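Local coordinates for high affinity transport system protein p37 (Mycoplasma hyorhinis, PDB 3EKI), which binds thiamine diphosphate outside the cell membrane as the lipoprotein component of a high-affinity transport system, at residues F246-F259 / T295-E308. Numbering follows the deposited sequence.
Sequences FGILHGKDNSSSKF and TLGTLDDFHIAFSE. Unlike the reference sequence in segment 246-259: Ser-256 (reference Phe). With TPP (thiamine diphosphate), chain B.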
ATOM      1  N   PHE A 246      -6.720 -14.680  21.423  1.00  5.81           N
ATOM      2  CA  PHE A 246      -5.256 -14.675  21.383  1.00  7.64           C
ATOM      3  C   PHE A 246      -4.725 -13.256  21.212  1.00  9.88           C
ATOM      4  O   PHE A 246      -3.543 -12.992  21.436  1.00  7.83           O
ATOM      5  CB  PHE A 246      -4.719 -15.599  20.285  1.00  8.86           C
ATOM      6  CG  PHE A 246      -4.744 -17.066  20.722  1.00  9.07           C
ATOM      7  CD1 PHE A 246      -3.806 -17.493  21.649  1.00 14.30           C
ATOM      8  CD2 PHE A 246      -5.671 -17.938  20.200  1.00 14.26           C
ATOM      9  CE1 PHE A 246      -3.805 -18.826  22.043  1.00 16.81           C
ATOM     10  CE2 PHE A 246      -5.672 -19.263  20.586  1.00 14.07           C
ATOM     11  CZ  PHE A 246      -4.743 -19.682  21.504  1.00 15.45           C
ATOM     12  N   GLY A 247      -5.607 -12.329  20.822  1.00  7.21           N
ATOM     13  CA  GLY A 247      -5.260 -10.917  20.787  1.00  7.67           C
ATOM     14  C   GLY A 247      -4.857 -10.479  19.395  1.00 10.23           C
ATOM     15  O   GLY A 247      -3.878 -10.986  18.846  1.00  7.25           O
ATOM     16  N   ILE A 248      -5.589  -9.520  18.829  1.00  7.66           N
ATOM     17  CA  ILE A 248      -5.327  -9.065  17.474  1.00  6.13           C
ATOM     18  C   ILE A 248      -4.825  -7.626  17.418  1.00  7.22           C
ATOM     19  O   ILE A 248      -5.483  -6.698  17.898  1.00  9.18           O
ATOM     20  CB  ILE A 248      -6.618  -9.178  16.656  1.00  9.08           C
ATOM     21  CG1 ILE A 248      -7.152 -10.600  16.525  1.00  7.44           C
ATOM     22  CG2 ILE A 248      -6.425  -8.543  15.282  1.00  9.79           C
ATOM     23  CD1 ILE A 248      -8.540 -10.706  15.931  1.00  8.04           C
ATOM     24  N   LEU A 249      -3.669  -7.460  16.812  1.00  7.68           N
ATOM     25  CA  LEU A 249      -3.129  -6.142  16.474  1.00  5.22           C
ATOM     26  C   LEU A 249      -3.591  -5.736  15.083  1.00  8.03           C
ATOM     27  O   LEU A 249      -3.604  -6.563  14.173  1.00  7.23           O
ATOM     28  CB  LEU A 249      -1.622  -6.149  16.449  1.00  6.79           C
ATOM     29  CG  LEU A 249      -0.846  -6.518  17.695  1.00 14.09           C
ATOM     30  CD1 LEU A 249       0.642  -6.289  17.436  1.00 15.04           C
ATOM     31  CD2 LEU A 249      -1.309  -5.715  18.908  1.00 20.01           C
ATOM     32  N   HIS A 250      -3.949  -4.465  14.926  1.00  7.61           N
ATOM     33  CA  HIS A 250      -4.506  -3.970  13.691  1.00  5.21           C
ATOM     34  C   HIS A 250      -4.121  -2.511  13.479  1.00  7.33           C
ATOM     35  O   HIS A 250      -3.616  -1.884  14.409  1.00  7.92           O
ATOM     36  CB  HIS A 250      -6.041  -4.130  13.795  1.00  6.60           C
ATOM     37  CG  HIS A 250      -6.593  -3.406  14.983  1.00  9.13           C
ATOM     38  ND1 HIS A 250      -6.916  -2.064  14.885  1.00 10.56           N
ATOM     39  CD2 HIS A 250      -6.848  -3.721  16.273  1.00 10.54           C
ATOM     40  CE1 HIS A 250      -7.361  -1.611  16.047  1.00 12.02           C
ATOM     41  NE2 HIS A 250      -7.333  -2.609  16.930  1.00 11.87           N
ATOM     42  N   GLY A 251      -4.395  -1.980  12.293  1.00 10.00           N
ATOM     43  CA  GLY A 251      -4.237  -0.543  12.038  1.00  7.47           C
ATOM     44  C   GLY A 251      -5.544   0.191  12.275  1.00  9.22           C
ATOM     45  O   GLY A 251      -6.515  -0.267  12.902  1.00  9.16           O
ATOM     46  N   LYS A 252      -5.604   1.428  11.757  1.00  9.55           N
ATOM     47  CA  LYS A 252      -6.833   2.199  11.912  1.00  6.04           C
ATOM     48  C   LYS A 252      -7.969   1.572  11.133  1.00  7.75           C
ATOM     49  O   LYS A 252      -7.784   0.902  10.112  1.00  9.09           O
ATOM     50  CB  LYS A 252      -6.603   3.627  11.397  1.00 10.67           C
ATOM     51  CG  LYS A 252      -5.576   4.416  12.189  1.00 17.78           C
ATOM     52  CD  LYS A 252      -5.724   5.915  11.924  1.00 39.54           C
ATOM     53  CE  LYS A 252      -4.633   6.708  12.632  1.00 48.28           C
ATOM     54  NZ  LYS A 252      -3.893   7.600  11.697  1.00 70.03           N
ATOM     55  N   ASP A 253      -9.207   1.826  11.554  1.00  8.22           N
ATOM     56  CA  ASP A 253     -10.308   1.150  10.899  1.00 12.55           C
ATOM     57  C   ASP A 253     -10.567   1.641   9.478  1.00 13.28           C
ATOM     58  O   ASP A 253     -11.376   1.025   8.792  1.00 13.85           O
ATOM     59  CB  ASP A 253     -11.583   1.264  11.734  1.00 27.42           C
ATOM     60  CG  ASP A 253     -12.081   2.676  11.945  1.00 45.93           C
ATOM     61  OD1 ASP A 253     -11.863   3.542  11.072  1.00 66.60           O
ATOM     62  OD2 ASP A 253     -12.711   2.895  13.010  1.00 65.20           O
ATOM     63  N   ASN A 254      -9.888   2.701   9.041  1.00 13.03           N
ATOM     64  CA  ASN A 254     -10.038   3.112   7.648  1.00 11.76           C
ATOM     65  C   ASN A 254      -8.933   2.573   6.755  1.00 10.65           C
ATOM     66  O   ASN A 254      -8.843   2.948   5.576  1.00 11.68           O
ATOM     67  CB  ASN A 254     -10.069   4.643   7.525  1.00 12.61           C
ATOM     68  CG  ASN A 254      -8.824   5.318   8.039  1.00 12.96           C
ATOM     69  OD1 ASN A 254      -7.792   4.727   8.317  1.00 12.18           O
ATOM     70  ND2 ASN A 254      -8.871   6.641   8.182  1.00 21.86           N
ATOM     71  N   SER A 255      -8.077   1.697   7.319  1.00  7.29           N
ATOM     72  CA  SER A 255      -7.034   1.070   6.535  1.00  6.19           C
ATOM     73  C   SER A 255      -7.540  -0.128   5.733  1.00  7.56           C
ATOM     74  O   SER A 255      -8.240  -0.996   6.264  1.00  8.09           O
ATOM     75  CB  SER A 255      -5.880   0.598   7.427  1.00  7.09           C
ATOM     76  OG  SER A 255      -4.921  -0.100   6.637  1.00  6.57           O
ATOM     77  N   SER A 256      -7.193  -0.246   4.454  1.00  6.87           N
ATOM     78  CA  SER A 256      -7.511  -1.468   3.722  1.00  6.66           C
ATOM     79  C   SER A 256      -6.602  -2.608   4.188  1.00 10.63           C
ATOM     80  O   SER A 256      -7.106  -3.650   4.652  1.00 10.16           O
ATOM     81  CB  SER A 256      -7.391  -1.299   2.210  1.00  9.46           C
ATOM     82  OG  SER A 256      -8.196  -0.240   1.731  1.00  9.08           O
ATOM     83  N   SER A 257      -5.297  -2.452   4.069  1.00  6.15           N
ATOM     84  CA  SER A 257      -4.351  -3.538   4.289  1.00  6.74           C
ATOM     85  C   SER A 257      -4.011  -3.780   5.757  1.00  8.59           C
ATOM     86  O   SER A 257      -3.290  -4.769   6.018  1.00  9.27           O
ATOM     87  CB  SER A 257      -3.047  -3.316   3.525  1.00  5.66           C
ATOM     88  OG  SER A 257      -2.341  -2.186   3.975  1.00  6.81           O
ATOM     89  N   LYS A 258      -4.439  -2.962   6.686  1.00  5.25           N
ATOM     90  CA  LYS A 258      -4.187  -3.178   8.117  1.00  5.28           C
ATOM     91  C   LYS A 258      -5.484  -3.288   8.898  1.00  6.25           C
ATOM     92  O   LYS A 258      -5.509  -3.274  10.134  1.00  9.12           O
ATOM     93  CB  LYS A 258      -3.256  -2.096   8.664  1.00  8.91           C
ATOM     94  CG  LYS A 258      -1.875  -2.185   8.021  1.00 12.40           C
ATOM     95  CD  LYS A 258      -1.093  -0.888   8.161  1.00 13.80           C
ATOM     96  CE  LYS A 258      -1.587   0.149   7.174  1.00 14.21           C
ATOM     97  NZ  LYS A 258      -0.889   0.002   5.880  1.00 23.49           N
ATOM     98  N   PHE A 259      -6.574  -3.454   8.161  1.00  8.30           N
ATOM     99  CA  PHE A 259      -7.882  -3.583   8.812  1.00  7.50           C
ATOM    100  C   PHE A 259      -8.948  -4.246   7.935  1.00  8.09           C
ATOM    101  O   PHE A 259      -9.325  -5.350   8.173  1.00  7.30           O
ATOM    102  CB  PHE A 259      -8.412  -2.235   9.360  1.00  5.52           C
ATOM    103  CG  PHE A 259      -9.460  -2.385  10.435  1.00  9.42           C
ATOM    104  CD1 PHE A 259     -10.745  -2.644  10.103  1.00 13.77           C
ATOM    105  CD2 PHE A 259      -9.132  -2.344  11.750  1.00 11.79           C
ATOM    106  CE1 PHE A 259     -11.706  -2.807  11.073  1.00 15.50           C
ATOM    107  CE2 PHE A 259     -10.050  -2.499  12.683  1.00 17.59           C
ATOM    108  CZ  PHE A 259     -11.360  -2.733  12.331  1.00 15.49           C
ATOM    109  N   THR A 295       5.753  -4.929  15.758  1.00  7.59           N
ATOM    110  CA  THR A 295       5.886  -4.924  17.195  1.00  6.94           C
ATOM    111  C   THR A 295       5.209  -6.114  17.872  1.00  8.88           C
ATOM    112  O   THR A 295       5.244  -6.184  19.098  1.00  9.84           O
ATOM    113  CB  THR A 295       5.322  -3.657  17.870  1.00 12.07           C
ATOM    114  OG1 THR A 295       3.897  -3.607  17.699  1.00 12.88           O
ATOM    115  CG2 THR A 295       5.930  -2.446  17.196  1.00 15.58           C
ATOM    116  N   LEU A 296       4.628  -7.005  17.096  1.00  9.65           N
ATOM    117  CA  LEU A 296       3.913  -8.137  17.714  1.00  7.79           C
ATOM    118  C   LEU A 296       4.756  -8.915  18.719  1.00 11.30           C
ATOM    119  O   LEU A 296       4.207  -9.367  19.727  1.00  9.94           O
ATOM    120  CB  LEU A 296       3.431  -9.083  16.619  1.00  9.73           C
ATOM    121  CG  LEU A 296       2.583 -10.281  17.075  1.00  7.31           C
ATOM    122  CD1 LEU A 296       1.357  -9.804  17.825  1.00 10.80           C
ATOM    123  CD2 LEU A 296       2.215 -11.104  15.859  1.00  6.67           C
ATOM    124  N   GLY A 297       6.040  -9.067  18.408  1.00 12.75           N
ATOM    125  CA  GLY A 297       6.921  -9.849  19.256  1.00 13.03           C
ATOM    126  C   GLY A 297       7.145  -9.277  20.630  1.00 16.51           C
ATOM    127  O   GLY A 297       7.623 -10.004  21.520  1.00 17.82           O
ATOM    128  N   THR A 298       6.823  -8.004  20.849  1.00 12.68           N
ATOM    129  CA  THR A 298       7.046  -7.335  22.113  1.00 13.97           C
ATOM    130  C   THR A 298       5.853  -7.419  23.042  1.00 15.74           C
ATOM    131  O   THR A 298       5.931  -6.977  24.185  1.00 17.84           O
ATOM    132  CB  THR A 298       7.405  -5.837  21.922  1.00 20.55           C
ATOM    133  OG1 THR A 298       6.282  -5.086  21.438  1.00 17.34           O
ATOM    134  CG2 THR A 298       8.509  -5.733  20.888  1.00 22.61           C
ATOM    135  N   LEU A 299       4.737  -7.966  22.560  1.00 12.55           N
ATOM    136  CA  LEU A 299       3.513  -7.902  23.343  1.00 12.01           C
ATOM    137  C   LEU A 299       3.036  -9.280  23.760  1.00 17.17           C
ATOM    138  O   LEU A 299       2.581 -10.048  22.902  1.00 17.44           O
ATOM    139  CB  LEU A 299       2.430  -7.227  22.491  1.00 13.00           C
ATOM    140  CG  LEU A 299       2.843  -5.823  22.017  1.00 23.79           C
ATOM    141  CD1 LEU A 299       1.903  -5.347  20.926  1.00 27.11           C
ATOM    142  CD2 LEU A 299       2.885  -4.865  23.191  1.00 29.44           C
ATOM    143  N   ASP A 300       3.133  -9.600  25.049  1.00 13.64           N
ATOM    144  CA  ASP A 300       2.873 -10.994  25.418  1.00 16.41           C
ATOM    145  C   ASP A 300       1.411 -11.377  25.333  1.00 12.23           C
ATOM    146  O   ASP A 300       1.105 -12.580  25.263  1.00 17.36           O
ATOM    147  CB  ASP A 300       3.471 -11.224  26.811  1.00 21.82           C
ATOM    148  CG  ASP A 300       4.988 -11.148  26.729  1.00 32.61           C
ATOM    149  OD1 ASP A 300       5.566 -11.199  25.618  1.00 33.82           O
ATOM    150  OD2 ASP A 300       5.629 -11.031  27.795  1.00 57.67           O
ATOM    151  N   ASP A 301       0.496 -10.403  25.327  1.00 11.23           N
ATOM    152  CA  ASP A 301      -0.929 -10.718  25.332  1.00 14.99           C
ATOM    153  C   ASP A 301      -1.583 -10.637  23.950  1.00 10.68           C
ATOM    154  O   ASP A 301      -2.803 -10.737  23.812  1.00 13.15           O
ATOM    155  CB  ASP A 301      -1.648  -9.753  26.271  1.00 19.01           C
ATOM    156  CG  ASP A 301      -1.275  -9.814  27.732  1.00 31.03           C
ATOM    157  OD1 ASP A 301      -0.797 -10.853  28.216  1.00 31.10           O
ATOM    158  OD2 ASP A 301      -1.486  -8.790  28.420  1.00 47.46           O
ATOM    159  N   PHE A 302      -0.779 -10.464  22.911  1.00  8.96           N
ATOM    160  CA  PHE A 302      -1.193 -10.402  21.529  1.00  7.82           C
ATOM    161  C   PHE A 302      -0.415 -11.418  20.683  1.00  7.32           C
ATOM    162  O   PHE A 302       0.818 -11.493  20.798  1.00  7.95           O
ATOM    163  CB  PHE A 302      -1.035  -8.970  20.972  1.00  8.30           C
ATOM    164  CG  PHE A 302      -2.089  -8.107  21.687  1.00  7.47           C
ATOM    165  CD1 PHE A 302      -3.338  -7.957  21.139  1.00 10.10           C
ATOM    166  CD2 PHE A 302      -1.778  -7.523  22.895  1.00 13.34           C
ATOM    167  CE1 PHE A 302      -4.297  -7.234  21.816  1.00  7.76           C
ATOM    168  CE2 PHE A 302      -2.724  -6.800  23.595  1.00 19.36           C
ATOM    169  CZ  PHE A 302      -3.983  -6.710  23.042  1.00  9.66           C
ATOM    170  N   HIS A 303      -1.138 -12.153  19.839  1.00  5.33           N
ATOM    171  CA  HIS A 303      -0.526 -13.191  19.010  1.00  7.52           C
ATOM    172  C   HIS A 303      -0.940 -13.190  17.552  1.00  6.37           C
ATOM    173  O   HIS A 303      -0.485 -14.044  16.790  1.00  7.57           O
ATOM    174  CB  HIS A 303      -0.850 -14.589  19.583  1.00  8.56           C
ATOM    175  CG  HIS A 303      -0.397 -14.721  21.008  1.00  7.78           C
ATOM    176  ND1 HIS A 303      -1.156 -14.300  22.067  1.00 15.45           N
ATOM    177  CD2 HIS A 303       0.746 -15.221  21.544  1.00 10.38           C
ATOM    178  CE1 HIS A 303      -0.508 -14.538  23.213  1.00 17.53           C
ATOM    179  NE2 HIS A 303       0.653 -15.096  22.917  1.00 13.38           N
ATOM    180  N   ILE A 304      -1.783 -12.233  17.141  1.00  5.57           N
ATOM    181  CA  ILE A 304      -2.214 -12.100  15.759  1.00  6.69           C
ATOM    182  C   ILE A 304      -1.978 -10.662  15.317  1.00  5.10           C
ATOM    183  O   ILE A 304      -2.176  -9.784  16.163  1.00  6.36           O
ATOM    184  CB  ILE A 304      -3.684 -12.519  15.642  1.00  6.78           C
ATOM    185  CG1 ILE A 304      -3.903 -13.979  16.090  1.00  8.62           C
ATOM    186  CG2 ILE A 304      -4.237 -12.282  14.251  1.00  9.44           C
ATOM    187  CD1 ILE A 304      -5.311 -14.207  16.591  1.00 10.13           C
ATOM    188  N   ALA A 305      -1.548 -10.436  14.087  1.00  5.00           N
ATOM    189  CA  ALA A 305      -1.388  -9.061  13.629  1.00  7.17           C
ATOM    190  C   ALA A 305      -1.689  -8.917  12.145  1.00  7.78           C
ATOM    191  O   ALA A 305      -1.459  -9.823  11.341  1.00  5.62           O
ATOM    192  CB  ALA A 305       0.007  -8.524  13.897  1.00  8.98           C
ATOM    193  N   PHE A 306      -2.229  -7.739  11.797  1.00  4.94           N
ATOM    194  CA  PHE A 306      -2.477  -7.411  10.403  1.00  6.23           C
ATOM    195  C   PHE A 306      -1.360  -6.532   9.845  1.00  6.47           C
ATOM    196  O   PHE A 306      -0.893  -5.666  10.582  1.00  6.98           O
ATOM    197  CB  PHE A 306      -3.789  -6.652  10.278  1.00  7.59           C
ATOM    198  CG  PHE A 306      -5.035  -7.327  10.803  1.00  5.65           C
ATOM    199  CD1 PHE A 306      -5.058  -8.702  11.024  1.00  6.94           C
ATOM    200  CD2 PHE A 306      -6.178  -6.576  11.041  1.00  4.37           C
ATOM    201  CE1 PHE A 306      -6.222  -9.290  11.497  1.00  6.79           C
ATOM    202  CE2 PHE A 306      -7.311  -7.169  11.534  1.00  7.59           C
ATOM    203  CZ  PHE A 306      -7.343  -8.536  11.734  1.00  6.77           C
ATOM    204  N   SER A 307      -1.004  -6.772   8.583  1.00  8.34           N
ATOM    205  CA  SER A 307      -0.087  -5.842   7.923  1.00  8.40           C
ATOM    206  C   SER A 307      -0.248  -5.926   6.426  1.00  7.38           C
ATOM    207  O   SER A 307      -0.931  -6.786   5.869  1.00  6.38           O
ATOM    208  CB  SER A 307       1.366  -6.138   8.285  1.00  7.59           C
ATOM    209  OG  SER A 307       1.821  -7.242   7.528  1.00 10.97           O
ATOM    210  N   GLU A 308       0.431  -4.984   5.746  1.00  6.20           N
ATOM    211  CA  GLU A 308       0.609  -5.131   4.320  1.00  5.23           C
ATOM    212  C   GLU A 308       1.345  -6.432   4.025  1.00  6.17           C
ATOM    213  O   GLU A 308       2.278  -6.768   4.752  1.00  7.12           O
ATOM    214  CB  GLU A 308       1.455  -3.962   3.788  1.00  8.92           C
ATOM    215  CG  GLU A 308       1.011  -2.572   4.180  1.00 10.32           C
ATOM    216  CD  GLU A 308       1.635  -2.057   5.450  1.00 17.99           C
ATOM    217  OE1 GLU A 308       1.734  -0.804   5.570  1.00 15.85           O
ATOM    218  OE2 GLU A 308       2.029  -2.866   6.327  1.00 12.80           O
TER
HETATM  219  N1' TPP B 551       7.398  -0.303  -0.958  1.00 14.65           N
HETATM  220  C2' TPP B 551       8.194   0.692  -0.496  1.00 11.40           C
HETATM  221  CM2 TPP B 551       9.606   0.831  -1.073  1.00 16.89           C
HETATM  222  N3' TPP B 551       7.749   1.548   0.441  1.00 17.19           N
HETATM  223  C4' TPP B 551       6.457   1.469   0.855  1.00 28.05           C
HETATM  224  N4' TPP B 551       6.012   2.384   1.720  1.00 35.76           N
HETATM  225  C5' TPP B 551       5.634   0.414   0.435  1.00 14.42           C
HETATM  226  C6' TPP B 551       6.164  -0.476  -0.492  1.00 12.48           C
HETATM  227  C7' TPP B 551       4.193   0.175   0.909  1.00 15.52           C
HETATM  228  N3  TPP B 551       3.138   0.848   0.131  1.00 24.69           N
HETATM  229  C2  TPP B 551       3.279   2.013  -0.502  1.00 26.24           C
HETATM  230  S1  TPP B 551       1.785   2.414  -1.318  1.00 13.23           S
HETATM  231  C5  TPP B 551       0.997   0.970  -0.731  1.00  9.96           C
HETATM  232  C4  TPP B 551       1.873   0.330   0.124  1.00 11.34           C
HETATM  233  CM4 TPP B 551       1.597  -1.094   0.653  1.00 10.55           C
HETATM  234  C6  TPP B 551      -0.475   0.625  -0.985  1.00  9.24           C
HETATM  235  C7  TPP B 551      -1.387   1.484  -0.104  1.00  7.67           C
HETATM  236  O7  TPP B 551      -1.143   1.159   1.280  1.00 10.59           O
HETATM  237  PA  TPP B 551      -1.458   2.118   2.509  1.00 11.24           P
HETATM  238  O1A TPP B 551      -0.775   1.577   3.710  1.00 12.87           O
HETATM  239  O2A TPP B 551      -1.108   3.538   2.169  1.00 14.10           O
HETATM  240  O3A TPP B 551      -3.025   2.170   2.681  1.00  7.56           O
HETATM  241  PB  TPP B 551      -3.929   1.155   3.537  1.00  8.38           P
HETATM  242  O1B TPP B 551      -3.824  -0.227   2.968  1.00  7.46           O
HETATM  243  O2B TPP B 551      -5.387   1.748   3.389  1.00  9.80           O
HETATM  244  O3B TPP B 551      -3.541   1.255   5.073  1.00  9.52           O
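Leu-249 fits its forked end between three side chains of 295-308: CD1 lies 3.6 Å from Leu-296 CD1, while CD2 touches Leu-299 and, 3.7 Å from Phe-302 CG, meets that ring obliquely. Its CB projects on the same sheet face as Ala-305, and CG anti to the carbonyl carbon (chi1 -60°) then turns the two methyls toward these partners. The other face carries Ile-248, which packs on Ile-304 and sets CG2 over the face of the Phe-306 ring, a CH-pi contact 4.1 Å from the centroid.

Between these layers, strands 248-250 and 304-308 pair in parallel, Leu-249 bonding to residues two apart: its N gives an almost straight 2.8 Å bond to Ile-304 O and its O accepts from Phe-306 N. Two residues earlier, Gly-247 O takes the N-H groups of both His-303 and Ile-304; the positive phi of Gly-247, just after a helix, suits glycine. His-303 ND1 reaches a lone pair of Phe-246 O at 2.8 Å, and the Phe-246 edge points at the His-303 face in an offset edge-to-face pair, planes at 84°.

At the far end, Lys-258, bent at chi3 and chi4, brings NZ into a 2.8 Å salt bridge with Glu-308 OE1, met from above the carboxylate plane, and 2.7 Å from O1A of thiamine diphosphate. Strand 248-250 thus leads by a loop into helix 256-269, whose first N-H groups, of Ser-256 and Ser-257, hold the terminal phosphate, consistent with the periplasmic-binding-protein clan.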